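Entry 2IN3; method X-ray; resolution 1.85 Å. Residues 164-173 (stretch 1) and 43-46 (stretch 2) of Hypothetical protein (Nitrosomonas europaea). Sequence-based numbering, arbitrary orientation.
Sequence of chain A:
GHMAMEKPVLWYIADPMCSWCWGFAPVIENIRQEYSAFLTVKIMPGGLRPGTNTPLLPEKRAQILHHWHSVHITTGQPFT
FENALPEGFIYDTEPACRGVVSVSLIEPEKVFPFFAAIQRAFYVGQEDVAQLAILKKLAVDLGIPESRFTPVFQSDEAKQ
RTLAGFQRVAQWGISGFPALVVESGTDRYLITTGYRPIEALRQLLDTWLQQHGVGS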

ATOM      1  N   ALA A 164       7.654  13.098  -1.859  1.00 40.61           N
ATOM      2  CA  ALA A 164       6.834  13.787  -2.868  1.00 41.70           C
ATOM      3  C   ALA A 164       5.458  13.132  -3.068  1.00 41.14           C
ATOM      4  O   ALA A 164       4.459  13.861  -3.259  1.00 40.32           O
ATOM      5  CB  ALA A 164       7.563  13.957  -4.192  1.00 42.47           C
ATOM      6  N   GLY A 165       5.439  11.792  -3.053  1.00 41.19           N
ATOM      7  CA  GLY A 165       4.201  10.966  -3.051  1.00 42.05           C
ATOM      8  C   GLY A 165       3.301  11.364  -1.893  1.00 42.51           C
ATOM      9  O   GLY A 165       2.121  11.654  -2.099  1.00 41.92           O
ATOM     10  N   PHE A 166       3.837  11.392  -0.671  1.00 41.83           N
ATOM     11  CA  PHE A 166       3.009  11.761   0.487  1.00 41.63           C
ATOM     12  C   PHE A 166       2.392  13.158   0.300  1.00 42.74           C
ATOM     13  O   PHE A 166       1.205  13.387   0.602  1.00 42.56           O
ATOM     14  CB  PHE A 166       3.833  11.783   1.787  1.00 42.01           C
ATOM     15  CG  PHE A 166       4.458  10.475   2.179  1.00 42.45           C
ATOM     16  CD1 PHE A 166       3.998   9.255   1.684  1.00 43.47           C
ATOM     17  CD2 PHE A 166       5.473  10.467   3.132  1.00 43.04           C
ATOM     18  CE1 PHE A 166       4.588   8.022   2.068  1.00 44.13           C
ATOM     19  CE2 PHE A 166       6.059   9.245   3.532  1.00 43.70           C
ATOM     20  CZ  PHE A 166       5.616   8.029   3.010  1.00 42.97           C
ATOM     21  N   GLN A 167       3.210  14.098  -0.189  1.00 42.00           N
ATOM     22  CA  GLN A 167       2.770  15.456  -0.421  1.00 43.01           C
ATOM     23  C   GLN A 167       1.687  15.528  -1.494  1.00 43.00           C
ATOM     24  O   GLN A 167       0.734  16.298  -1.353  1.00 41.58           O
ATOM     25  CB  GLN A 167       3.952  16.342  -0.786  1.00 42.79           C
ATOM     26  CG  GLN A 167       4.899  16.578   0.397  1.00 46.61           C
ATOM     27  CD  GLN A 167       6.213  17.231  -0.020  1.00 52.14           C
ATOM     28  OE1 GLN A 167       6.555  17.277  -1.213  1.00 54.19           O
ATOM     29  NE2 GLN A 167       6.963  17.731   0.964  1.00 52.83           N
ATOM     30  N   ARG A 168       1.825  14.731  -2.553  1.00 42.91           N
ATOM     31  CA  ARG A 168       0.814  14.728  -3.619  1.00 45.21           C
ATOM     32  C   ARG A 168      -0.526  14.173  -3.120  1.00 43.59           C
ATOM     33  O   ARG A 168      -1.597  14.688  -3.477  1.00 43.98           O
ATOM     34  CB  ARG A 168       1.278  13.915  -4.823  1.00 45.75           C
ATOM     35  CG  ARG A 168       0.648  14.395  -6.132  1.00 49.34           C
ATOM     36  CD  ARG A 168       1.110  13.548  -7.330  1.00 51.83           C
ATOM     37  NE  ARG A 168       2.559  13.643  -7.577  1.00 59.84           N
ATOM     38  CZ  ARG A 168       3.461  12.721  -7.211  1.00 63.74           C
ATOM     39  NH1 ARG A 168       3.099  11.610  -6.573  1.00 66.58           N
ATOM     40  NH2 ARG A 168       4.750  12.910  -7.474  1.00 65.59           N
ATOM     41  N   VAL A 169      -0.451  13.152  -2.270  1.00 42.93           N
ATOM     42  CA  VAL A 169      -1.643  12.557  -1.663  1.00 43.71           C
ATOM     43  C   VAL A 169      -2.367  13.610  -0.856  1.00 44.16           C
ATOM     44  O   VAL A 169      -3.586  13.773  -0.991  1.00 44.99           O
ATOM     45  CB  VAL A 169      -1.279  11.345  -0.777  1.00 43.96           C
ATOM     46  CG1 VAL A 169      -2.454  10.970   0.171  1.00 43.37           C
ATOM     47  CG2 VAL A 169      -0.855  10.158  -1.659  1.00 43.73           C
ATOM     48  N   ALA A 170      -1.613  14.373  -0.066  1.00 44.56           N
ATOM     49  CA  ALA A 170      -2.165  15.482   0.716  1.00 45.30           C
ATOM     50  C   ALA A 170      -2.781  16.536  -0.189  1.00 46.37           C
ATOM     51  O   ALA A 170      -3.887  17.020   0.074  1.00 46.75           O
ATOM     52  CB  ALA A 170      -1.088  16.105   1.608  1.00 45.70           C
ATOM     53  N   GLN A 171      -2.073  16.877  -1.259  1.00 47.32           N
ATOM     54  CA  GLN A 171      -2.511  17.896  -2.221  1.00 48.88           C
ATOM     55  C   GLN A 171      -3.826  17.491  -2.891  1.00 48.78           C
ATOM     56  O   GLN A 171      -4.722  18.334  -3.105  1.00 48.39           O
ATOM     57  CB  GLN A 171      -1.387  18.185  -3.232  1.00 49.54           C
ATOM     58  CG  GLN A 171      -1.766  19.010  -4.469  1.00 55.14           C
ATOM     59  CD  GLN A 171      -1.174  18.418  -5.756  1.00 61.72           C
ATOM     60  OE1 GLN A 171      -0.019  17.952  -5.781  1.00 63.02           O
ATOM     61  NE2 GLN A 171      -1.967  18.431  -6.830  1.00 63.03           N
ATOM     62  N   TRP A 172      -3.960  16.202  -3.175  1.00 48.52           N
ATOM     63  CA  TRP A 172      -5.174  15.663  -3.760  1.00 49.14           C
ATOM     64  C   TRP A 172      -6.345  15.559  -2.773  1.00 49.47           C
ATOM     65  O   TRP A 172      -7.423  15.108  -3.147  1.00 50.33           O
ATOM     66  CB  TRP A 172      -4.923  14.290  -4.376  1.00 48.97           C
ATOM     67  CG  TRP A 172      -4.084  14.302  -5.599  1.00 48.31           C
ATOM     68  CD1 TRP A 172      -3.569  15.393  -6.244  1.00 49.05           C
ATOM     69  CD2 TRP A 172      -3.689  13.159  -6.358  1.00 47.22           C
ATOM     70  NE1 TRP A 172      -2.841  14.987  -7.340  1.00 49.53           N
ATOM     71  CE2 TRP A 172      -2.915  13.622  -7.442  1.00 48.53           C
ATOM     72  CE3 TRP A 172      -3.901  11.775  -6.216  1.00 43.75           C
ATOM     73  CZ2 TRP A 172      -2.352  12.751  -8.385  1.00 48.70           C
ATOM     74  CZ3 TRP A 172      -3.356  10.924  -7.156  1.00 48.36           C
ATOM     75  CH2 TRP A 172      -2.584  11.415  -8.227  1.00 48.52           C
ATOM     76  N   GLY A 173      -6.120  15.931  -1.517  1.00 49.50           N
ATOM     77  CA  GLY A 173      -7.176  15.897  -0.504  1.00 49.99           C
ATOM     78  C   GLY A 173      -7.655  14.519  -0.060  1.00 50.37           C
ATOM     79  O   GLY A 173      -8.793  14.383   0.407  1.00 50.18           O
TER
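Stretch 2, residues 43-46: IMPG

Residues 164-171 form the last turns of a helix that begins earlier in the chain, held by regular i-to-i+4 bonds such as Val169 N to Gly165 O (3.0 Å). Beyond it, Gly173 turns to positive phi (69°), a conformation that favours glycine, and closes a Schellman motif. Stretch 2 runs extended through Ile43 and Met44, continuing an earlier strand, and crosses the helix almost at right angles: the signed crossing angle is -95°, with the axes 7.8 Å apart at closest approach. Among CA atoms, Phe166 and Gly46 lie 5.1 Å apart and Gly165 and Met44 6.2 Å apart; Pro45 O reaches to 4.2 Å from Gly165 C. No hydrogen bond links the two stretches, so packing defines the contact.

Met44, a selenomethionine, has the largest covered area. Its CB points toward the helix, and its long, unbranched side chain, with chi1 and chi2 both t, reaches several residues at once. Its SE lies 4.0 Å from Val169 CG2 and 4.5 Å from the centroid of the Trp172 six-membered ring, an oblique sulfur-aromatic type of approach with selenium in place of sulfur. Its terminal CE packs 3.5 Å from Trp172 CH2 and 3.4 Å from Arg168 NH1. At Gly165 the strand faces bare backbone; an ideal CB would point toward stretch 2, 3.7 Å from Pro45 O, a distance that would not by itself exclude a side chain.

Although the CB of Phe166 points away, its ring returns to the contact, placing CD1 3.3 Å from Pro45 O, which lies at the ring edge, where aromatic hydrogens can face a carbonyl oxygen favourably. Beside it, Val169 offers a compact branched surface, with CG2 4.3 Å from Gly46 CA. Glycine fits at 46 because an ideal CB would clash with Val169 CG2, at 2.8 Å.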

ATOM      1  N   ILE A  43       0.993   2.057  -7.723  1.00 43.40           N
ATOM      2  CA  ILE A  43       0.837   2.363  -6.284  1.00 43.52           C
ATOM      3  C   ILE A  43       1.472   3.722  -6.024  1.00 43.58           C
ATOM      4  O   ILE A  43       2.574   4.002  -6.521  1.00 41.74           O
ATOM      5  CB  ILE A  43       1.505   1.300  -5.354  1.00 43.28           C
ATOM      6  CG1 ILE A  43       0.853  -0.063  -5.540  1.00 44.44           C
ATOM      7  CG2 ILE A  43       1.359   1.696  -3.831  1.00 42.70           C
ATOM      8  CD1 ILE A  43       1.429  -1.151  -4.624  1.00 44.40           C
HETATM    9  N   MSE A  44       0.760   4.557  -5.264  1.00 43.95           N
HETATM   10  CA  MSE A  44       1.291   5.793  -4.702  1.00 45.94           C
HETATM   11  C   MSE A  44       1.231   5.635  -3.169  1.00 43.54           C
HETATM   12  O   MSE A  44       0.176   5.841  -2.541  1.00 42.24           O
HETATM   13  CB  MSE A  44       0.488   7.014  -5.182  1.00 45.95           C
HETATM   14  CG  MSE A  44       1.240   8.333  -4.994  1.00 48.63           C
HETATM   15 SE   MSE A  44       0.185   9.896  -5.535  1.00 57.61          SE
HETATM   16  CE  MSE A  44       0.455   9.752  -7.464  1.00 51.99           C
ATOM     17  N   PRO A  45       2.348   5.208  -2.559  1.00 42.13           N
ATOM     18  CA  PRO A  45       2.348   5.026  -1.103  1.00 41.54           C
ATOM     19  C   PRO A  45       1.960   6.326  -0.349  1.00 40.97           C
ATOM     20  O   PRO A  45       2.519   7.395  -0.619  1.00 40.27           O
ATOM     21  CB  PRO A  45       3.817   4.621  -0.803  1.00 41.51           C
ATOM     22  CG  PRO A  45       4.255   3.942  -2.097  1.00 41.21           C
ATOM     23  CD  PRO A  45       3.657   4.843  -3.148  1.00 42.16           C
ATOM     24  N   GLY A  46       0.996   6.220   0.571  1.00 40.46           N
ATOM     25  CA  GLY A  46       0.516   7.372   1.364  1.00 41.66           C
ATOM     26  C   GLY A  46      -0.602   6.912   2.303  1.00 43.02           C
ATOM     27  O   GLY A  46      -0.971   5.707   2.316  1.00 44.00           O
TER